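Local coordinates for protein farnesyl pyrophosphate synthetase (Staphylococcus aureus, PDB 5H9D) that probably catalyses the magnesium-dependent condensation of isopentenyl diphosphate units onto an allylic diphosphate, giving heptaprenyl diphosphate for quinone side chains, at residues A[19-23]-A[112-116]; A[210-214]-A[225-229]; A[248-252]-A[263-267]. All blocks are in the same frame, centred on the assembly; numbering follows the deposited sequence.

Contact 1 (A[19-23]-A[112-116]); sequences KAIKS and FLLAL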
loop_
_atom_site.group_PDB
_atom_site.type_symbol
_atom_site.label_atom_id
_atom_site.label_comp_id
_atom_site.label_asym_id
_atom_site.label_seq_id
_atom_site.Cartn_x
_atom_site.Cartn_y
_atom_site.Cartn_z
ATOM N N LYS A 19 8.498 17.476 4.324
ATOM C CA LYS A 19 9.251 17.886 3.149
ATOM C C LYS A 19 8.970 16.918 1.987
ATOM O O LYS A 19 8.676 17.347 0.867
ATOM C CB LYS A 19 10.749 17.901 3.414
ATOM C CG LYS A 19 11.542 18.401 2.214
ATOM C CD LYS A 19 12.994 17.958 2.285
ATOM C CE LYS A 19 13.799 18.417 1.069
ATOM N NZ LYS A 19 15.242 18.096 1.242
ATOM N N ALA A 20 9.050 15.617 2.268
ATOM C CA ALA A 20 8.823 14.570 1.282
ATOM C C ALA A 20 7.511 14.691 0.519
ATOM O O ALA A 20 7.391 14.239 -0.604
ATOM C CB ALA A 20 8.900 13.222 1.964
ATOM N N ILE A 21 6.541 15.348 1.119
ATOM C CA ILE A 21 5.232 15.489 0.522
ATOM C C ILE A 21 5.074 16.653 -0.479
ATOM O O ILE A 21 4.118 16.716 -1.272
ATOM C CB ILE A 21 4.192 15.533 1.692
ATOM C CG1 ILE A 21 3.321 14.298 1.601
ATOM C CG2 ILE A 21 3.373 16.787 1.693
ATOM C CD1 ILE A 21 4.107 13.062 1.475
ATOM N N LYS A 22 6.029 17.567 -0.457
ATOM C CA LYS A 22 5.971 18.706 -1.351
ATOM C C LYS A 22 6.038 18.232 -2.801
ATOM O O LYS A 22 6.818 17.331 -3.141
ATOM C CB LYS A 22 7.091 19.683 -0.974
ATOM C CG LYS A 22 6.830 20.250 0.416
ATOM C CD LYS A 22 7.777 21.342 0.846
ATOM C CE LYS A 22 7.254 21.995 2.139
ATOM N NZ LYS A 22 8.191 23.033 2.688
ATOM N N SER A 23 5.206 18.813 -3.658
ATOM C CA SER A 23 5.192 18.387 -5.046
ATOM C C SER A 23 5.125 19.492 -6.094
ATOM O O SER A 23 4.683 20.599 -5.830
ATOM C CB SER A 23 4.013 17.404 -5.244
ATOM O OG SER A 23 3.594 17.263 -6.593
ATOM N N PHE A 112 1.294 8.644 -5.826
ATOM C CA PHE A 112 2.310 9.614 -5.451
ATOM C C PHE A 112 3.009 9.182 -4.152
ATOM O O PHE A 112 4.221 9.021 -4.114
ATOM C CB PHE A 112 1.606 10.977 -5.314
ATOM C CG PHE A 112 2.461 12.087 -4.783
ATOM C CD1 PHE A 112 3.471 12.638 -5.554
ATOM C CD2 PHE A 112 2.214 12.623 -3.514
ATOM C CE1 PHE A 112 4.224 13.713 -5.074
ATOM C CE2 PHE A 112 2.959 13.688 -3.033
ATOM C CZ PHE A 112 3.966 14.236 -3.816
ATOM N N LEU A 113 2.213 8.969 -3.111
ATOM C CA LEU A 113 2.684 8.598 -1.777
ATOM C C LEU A 113 3.499 7.336 -1.800
ATOM O O LEU A 113 4.497 7.199 -1.094
ATOM C CB LEU A 113 1.480 8.449 -0.799
ATOM C CG LEU A 113 0.771 9.777 -0.471
ATOM C CD1 LEU A 113 -0.414 9.616 0.428
ATOM C CD2 LEU A 113 1.776 10.680 0.204
ATOM N N LEU A 114 3.059 6.406 -2.627
ATOM C CA LEU A 114 3.713 5.122 -2.757
ATOM C C LEU A 114 5.056 5.276 -3.472
ATOM O O LEU A 114 6.040 4.688 -3.056
ATOM C CB LEU A 114 2.811 4.218 -3.557
ATOM C CG LEU A 114 2.850 2.743 -3.285
ATOM C CD1 LEU A 114 2.218 2.497 -1.925
ATOM C CD2 LEU A 114 2.080 2.031 -4.418
ATOM N N ALA A 115 5.092 6.066 -4.546
ATOM C CA ALA A 115 6.338 6.257 -5.286
ATOM C C ALA A 115 7.411 6.865 -4.393
ATOM O O ALA A 115 8.588 6.483 -4.475
ATOM C CB ALA A 115 6.109 7.159 -6.517
ATOM N N LEU A 116 6.994 7.819 -3.553
ATOM C CA LEU A 116 7.904 8.490 -2.631
ATOM C C LEU A 116 8.444 7.460 -1.643
ATOM O O LEU A 116 9.611 7.507 -1.257
ATOM C CB LEU A 116 7.173 9.591 -1.860
ATOM C CG LEU A 116 6.735 10.884 -2.554
ATOM C CD1 LEU A 116 5.896 11.745 -1.561
ATOM C CD2 LEU A 116 7.983 11.610 -3.097
#
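Ile21 and Phe112 meet where the end of the N-terminal helix 6-20 and the turn after it pack on helix 103-121, in the all-helical fold of trans-prenyl synthases. Leu113 and Leu116, one turn apart, both hold CG beside the backbone N (chi1 -69° and -71°), which sends their methyl groups to the same apolar atom from two directions. Ile21 CD1 lies 3.6 Å from Leu113 CD2, the two side chains slanting past one another, and 3.8 Å from Leu116 CD1, where they cross nearly at right angles. Phe112 instead has CG anti to its N (chi1 174°), and this conformation carries the ring out toward the turn. One ring face is covered near its rim by Leu116 CD1 of its own helix, while Ile21 O sits in plane at the edge, 3.6 Å from Phe112 CZ. Ser23 reaches the same end of the ring obliquely through CB, 3.5 Å from Phe112 CZ. Its hydroxyl is engaged by the backbone N of Asp25 and by Glu106 of the neighbouring subunit 1 chain, whose Val102 also packs on Phe112; the contact therefore borders the heterodimer interface. From the 62-85 helix, Leu73 touches both Ile21 and Leu116. Carbonyl oxygen Ala20 O points at the isobutyl end of Leu116 and meets both its methyls, CD1 being the nearer and Leu116 CD2 lying at 3.7 Å.

Contact 2 (A[210-214]-A[225-229]); sequences DVLDF and VGSDL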
loop_
_atom_site.group_PDB
_atom_site.type_symbol
_atom_site.label_atom_id
_atom_site.label_comp_id
_atom_site.label_asym_id
_atom_site.label_seq_id
_atom_site.Cartn_x
_atom_site.Cartn_y
_atom_site.Cartn_z
ATOM N N ASP A 210 -11.088 -4.557 15.684
ATOM C CA ASP A 210 -12.314 -5.300 15.470
ATOM C C ASP A 210 -13.179 -5.359 16.679
ATOM O O ASP A 210 -14.395 -5.398 16.579
ATOM C CB ASP A 210 -12.016 -6.716 14.973
ATOM C CG ASP A 210 -11.295 -6.716 13.642
ATOM O OD1 ASP A 210 -11.279 -5.652 12.951
ATOM O OD2 ASP A 210 -10.753 -7.786 13.284
ATOM N N VAL A 211 -12.564 -5.383 17.839
ATOM C CA VAL A 211 -13.380 -5.406 19.030
ATOM C C VAL A 211 -13.974 -4.008 19.198
ATOM O O VAL A 211 -15.165 -3.877 19.440
ATOM C CB VAL A 211 -12.568 -5.804 20.277
ATOM C CG1 VAL A 211 -13.463 -5.768 21.502
ATOM C CG2 VAL A 211 -12.013 -7.193 20.101
ATOM N N LEU A 212 -13.158 -2.969 19.012
ATOM C CA LEU A 212 -13.624 -1.596 19.168
ATOM C C LEU A 212 -14.632 -1.140 18.127
ATOM O O LEU A 212 -15.065 0.003 18.123
ATOM C CB LEU A 212 -12.446 -0.631 19.152
ATOM C CG LEU A 212 -11.414 -0.611 20.283
ATOM C CD1 LEU A 212 -10.395 0.494 19.984
ATOM C CD2 LEU A 212 -12.087 -0.391 21.607
ATOM N N ASP A 213 -15.011 -2.023 17.227
ATOM C CA ASP A 213 -15.957 -1.620 16.213
ATOM C C ASP A 213 -17.365 -1.878 16.740
ATOM O O ASP A 213 -18.344 -1.405 16.174
ATOM C CB ASP A 213 -15.694 -2.393 14.913
ATOM C CG ASP A 213 -16.016 -1.569 13.674
ATOM O OD1 ASP A 213 -17.198 -1.544 13.257
ATOM O OD2 ASP A 213 -15.077 -0.927 13.135
ATOM N N PHE A 214 -17.448 -2.613 17.847
ATOM C CA PHE A 214 -18.726 -2.946 18.467
ATOM C C PHE A 214 -18.874 -2.273 19.835
ATOM O O PHE A 214 -19.969 -1.902 20.251
ATOM C CB PHE A 214 -18.836 -4.467 18.643
ATOM C CG PHE A 214 -19.022 -5.222 17.354
ATOM C CD1 PHE A 214 -20.252 -5.218 16.696
ATOM C CD2 PHE A 214 -17.979 -5.965 16.805
ATOM C CE1 PHE A 214 -20.442 -5.947 15.519
ATOM C CE2 PHE A 214 -18.166 -6.690 15.635
ATOM C CZ PHE A 214 -19.404 -6.678 14.994
ATOM N N VAL A 225 -20.862 1.907 13.703
ATOM C CA VAL A 225 -20.563 0.913 14.711
ATOM C C VAL A 225 -21.137 -0.309 13.993
ATOM O O VAL A 225 -22.173 -0.212 13.307
ATOM C CB VAL A 225 -21.325 1.228 16.036
ATOM C CG1 VAL A 225 -22.828 1.299 15.770
ATOM C CG2 VAL A 225 -21.002 0.194 17.102
ATOM N N GLY A 226 -20.469 -1.448 14.118
ATOM C CA GLY A 226 -20.928 -2.618 13.394
ATOM C C GLY A 226 -20.469 -2.337 11.973
ATOM O O GLY A 226 -20.610 -3.148 11.065
ATOM N N SER A 227 -19.910 -1.146 11.807
ATOM C CA SER A 227 -19.392 -0.681 10.536
ATOM C C SER A 227 -18.787 -1.825 9.697
ATOM O O SER A 227 -19.158 -2.024 8.534
ATOM C CB SER A 227 -18.347 0.404 10.813
ATOM O OG SER A 227 -17.878 0.997 9.621
ATOM N N ASP A 228 -17.862 -2.578 10.294
ATOM C CA ASP A 228 -17.219 -3.703 9.612
ATOM C C ASP A 228 -18.200 -4.790 9.190
ATOM O O ASP A 228 -17.963 -5.496 8.221
ATOM C CB ASP A 228 -16.160 -4.348 10.498
ATOM C CG ASP A 228 -14.966 -3.463 10.711
ATOM O OD1 ASP A 228 -14.534 -2.809 9.738
ATOM O OD2 ASP A 228 -14.449 -3.437 11.851
ATOM N N LEU A 229 -19.286 -4.937 9.936
ATOM C CA LEU A 229 -20.275 -5.949 9.625
ATOM C C LEU A 229 -21.210 -5.404 8.548
ATOM O O LEU A 229 -21.708 -6.152 7.703
ATOM C CB LEU A 229 -21.059 -6.299 10.878
ATOM C CG LEU A 229 -22.071 -7.419 10.729
ATOM C CD1 LEU A 229 -21.360 -8.659 10.228
ATOM C CD2 LEU A 229 -22.752 -7.675 12.064
#
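Asp213 and Asp228 face each other with carboxylate planes 30° apart, their side chains slanting across one another. Asp228 CG lies beside the backbone N (chi1 -69°), which turns its carboxylate to Asp213. Asp213 and Asp210 lie in a DDxxD sequence, the second aspartate-rich motif of this family, which in relatives helps bind a magnesium ion at the allylic diphosphate; a like role is probable here. The nearest oxygens, Asp213 OD2 and Asp228 OD2, are modelled 2.9 Å apart; both are acceptors and no hydrogen bond joins them. Asp210 OD1 stands 4.0 Å from Asp228 OD2, its carboxylate turned 79° from that of Asp228. Three carboxylates thus cluster here, which a bound cation would probably ease. Asp210 is itself held by Tyr161, whose hydroxyl bonds OD2.

The other oxygen of Asp213 turns to the backbone: Asp228 N donates to Asp213 OD1 at 3.2 Å, nearly straight but from above the carboxylate plane. A second bond, Gly226 N to Asp213 O at 3.0 Å, pins the start of 225-229 to the end of the long helix. Beside this bond, Val225 CG2 lies 3.9 Å from Phe214 O, and Phe214 CE1 approaches Gly226 CA obliquely at 4.0 Å. Phe214 lies on Ile268 and Ile271 of helix 261-272 and Ile277 of helix 276-296, while Leu229 and Phe214 both reach Ile238 of helix 236-243.

Contact 3 (A[248-252]-A[263-267]); sequences FKLKI and EFEEC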
loop_
_atom_site.group_PDB
_atom_site.type_symbol
_atom_site.label_atom_id
_atom_site.label_comp_id
_atom_site.label_asym_id
_atom_site.label_seq_id
_atom_site.Cartn_x
_atom_site.Cartn_y
_atom_site.Cartn_z
ATOM N N PHE A 248 -27.340 -17.482 15.808
ATOM C CA PHE A 248 -26.608 -16.347 15.285
ATOM C C PHE A 248 -25.874 -16.780 14.009
ATOM O O PHE A 248 -25.726 -15.989 13.071
ATOM C CB PHE A 248 -25.612 -15.848 16.340
ATOM C CG PHE A 248 -24.931 -14.555 15.980
ATOM C CD1 PHE A 248 -25.625 -13.351 16.023
ATOM C CD2 PHE A 248 -23.597 -14.541 15.591
ATOM C CE1 PHE A 248 -24.996 -12.154 15.686
ATOM C CE2 PHE A 248 -22.967 -13.353 15.252
ATOM C CZ PHE A 248 -23.662 -12.162 15.300
ATOM N N LYS A 249 -25.420 -18.029 13.965
ATOM C CA LYS A 249 -24.726 -18.504 12.781
ATOM C C LYS A 249 -25.648 -18.462 11.553
ATOM O O LYS A 249 -25.248 -18.046 10.465
ATOM C CB LYS A 249 -24.198 -19.924 13.002
ATOM C CG LYS A 249 -23.392 -20.440 11.823
ATOM C CD LYS A 249 -22.742 -21.771 12.113
ATOM C CE LYS A 249 -22.037 -22.290 10.868
ATOM N NZ LYS A 249 -21.429 -23.635 11.094
ATOM N N LEU A 250 -26.891 -18.882 11.725
ATOM C CA LEU A 250 -27.839 -18.865 10.619
ATOM C C LEU A 250 -28.237 -17.417 10.386
ATOM O O LEU A 250 -28.551 -17.010 9.270
ATOM C CB LEU A 250 -29.056 -19.725 10.973
ATOM C CG LEU A 250 -28.651 -21.138 11.444
ATOM C CD1 LEU A 250 -29.684 -21.720 12.422
ATOM C CD2 LEU A 250 -28.452 -22.017 10.204
ATOM N N LYS A 251 -28.184 -16.628 11.448
ATOM C CA LYS A 251 -28.538 -15.225 11.353
ATOM C C LYS A 251 -27.487 -14.474 10.541
ATOM O O LYS A 251 -27.764 -13.412 9.967
ATOM C CB LYS A 251 -28.678 -14.627 12.752
ATOM C CG LYS A 251 -29.215 -13.210 12.753
ATOM C CD LYS A 251 -29.750 -12.846 14.133
ATOM C CE LYS A 251 -30.107 -11.365 14.218
ATOM N NZ LYS A 251 -31.144 -11.003 13.211
ATOM N N ILE A 252 -26.284 -15.046 10.489
ATOM C CA ILE A 252 -25.179 -14.456 9.740
ATOM C C ILE A 252 -25.128 -15.019 8.323
ATOM O O ILE A 252 -24.768 -14.313 7.391
ATOM C CB ILE A 252 -23.825 -14.684 10.468
ATOM C CG1 ILE A 252 -23.800 -13.851 11.764
ATOM C CG2 ILE A 252 -22.647 -14.294 9.561
ATOM C CD1 ILE A 252 -23.918 -12.343 11.547
ATOM N N GLU A 263 -31.641 -5.911 10.730
ATOM C CA GLU A 263 -31.113 -7.255 10.922
ATOM C C GLU A 263 -29.666 -7.034 11.357
ATOM O O GLU A 263 -29.121 -7.770 12.174
ATOM C CB GLU A 263 -31.204 -8.077 9.626
ATOM C CG GLU A 263 -32.324 -9.132 9.650
ATOM C CD GLU A 263 -31.949 -10.414 10.407
ATOM O OE1 GLU A 263 -32.854 -11.077 10.969
ATOM O OE2 GLU A 263 -30.752 -10.780 10.425
ATOM N N PHE A 264 -29.065 -5.986 10.810
ATOM C CA PHE A 264 -27.709 -5.621 11.155
ATOM C C PHE A 264 -27.674 -5.137 12.605
ATOM O O PHE A 264 -26.919 -5.658 13.433
ATOM C CB PHE A 264 -27.233 -4.516 10.227
ATOM C CG PHE A 264 -26.626 -5.020 8.965
ATOM C CD1 PHE A 264 -25.392 -5.652 8.985
ATOM C CD2 PHE A 264 -27.270 -4.849 7.752
ATOM C CE1 PHE A 264 -24.807 -6.105 7.815
ATOM C CE2 PHE A 264 -26.691 -5.300 6.574
ATOM C CZ PHE A 264 -25.456 -5.928 6.605
ATOM N N GLU A 265 -28.481 -4.125 12.908
ATOM C CA GLU A 265 -28.542 -3.605 14.268
ATOM C C GLU A 265 -28.685 -4.782 15.228
ATOM O O GLU A 265 -27.961 -4.879 16.217
ATOM C CB GLU A 265 -29.743 -2.668 14.423
ATOM C CG GLU A 265 -29.505 -1.225 13.987
ATOM C CD GLU A 265 -29.183 -0.305 15.164
ATOM O OE1 GLU A 265 -29.138 0.931 14.958
ATOM O OE2 GLU A 265 -28.975 -0.821 16.291
ATOM N N GLU A 266 -29.617 -5.682 14.922
ATOM C CA GLU A 266 -29.856 -6.847 15.763
ATOM C C GLU A 266 -28.567 -7.634 15.995
ATOM O O GLU A 266 -28.258 -8.005 17.128
ATOM C CB GLU A 266 -30.926 -7.753 15.131
ATOM C CG GLU A 266 -32.174 -7.906 16.001
ATOM C CD GLU A 266 -32.724 -9.331 16.023
ATOM O OE1 GLU A 266 -31.941 -10.265 16.311
ATOM O OE2 GLU A 266 -33.939 -9.515 15.764
ATOM N N CYS A 267 -27.822 -7.875 14.915
ATOM C CA CYS A 267 -26.555 -8.602 14.977
ATOM C C CYS A 267 -25.489 -7.883 15.782
ATOM O O CYS A 267 -24.918 -8.461 16.698
ATOM C CB CYS A 267 -26.014 -8.872 13.572
ATOM S SG CYS A 267 -26.697 -10.347 12.810
#
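The Phe248 ring meets Cys267 at two places. Cys267 CA lies in plane at the ring edge, while the sulfur sits obliquely, SG 4.8 Å from the Phe248 ring centroid and 51° off the ring normal, a sulfur-aromatic contact. One face carries Ile252 CG1, a turn further along the same helix, 3.6 Å above the plane and offset toward the rim. Ile252 CD1 in turn touches Cys267 SG at 3.6 Å, so the thiol is held between aromatic and aliphatic groups.

The other flat groups are the carboxylates of Glu263 and Glu266, which share one lysine. Lys251 comes at Glu263 from the opposite direction, and its NZ forms a salt bridge with Glu263 OE1 at 2.8 Å; Glu263 OE2 is as near, so the ammonium group stands close to both oxygens of one carboxylate. Glu266 crosses the lysine at about a right angle; its OE1 lies 3.3 Å from Lys251 NZ, a longer salt bridge of the same network. The lysine chain runs extended from CA to CE and bends only at its last torsion (chi4 60°), which turns the ammonium group toward the two acids. On the way its CG passes 3.8 Å from Cys267 SG, so the aliphatic part of Lys251 covers the thiol while the charged end reaches the two acids. Two neighbouring acids would be expected to favour the protonated lysine.

The pair forms a helical hairpin: the axes of the short segments 248-252 and 263-267 run roughly antiparallel, 145° apart and 11.3 Å at closest approach. Inward, Phe248 lies on Ile238 and Met242 of helix 236-243 and on Ile270 and Ile271 of helix 261-272, and Ile252 also touches Met242.

How the contacts relate
The three contacts come in succession along the chain, without nesting. Contacts 2 and 3 share a side of the chain's centre, their centres 14 Å apart, and touch through Leu229, which packs on Phe264 and Cys267 of helix 261-272. The hairpin of contact 3 thus backs the loop and short helix that bond to Asp213 of the second aspartate-rich motif. Contact 1 lies on the opposite side of the centre, about 32 Å between centres from contact 2 and 44 Å from contact 3. There helix 103-121 borders the partner subunit, so this part of the subunit interface and the motif lie on opposite sides of the helical body.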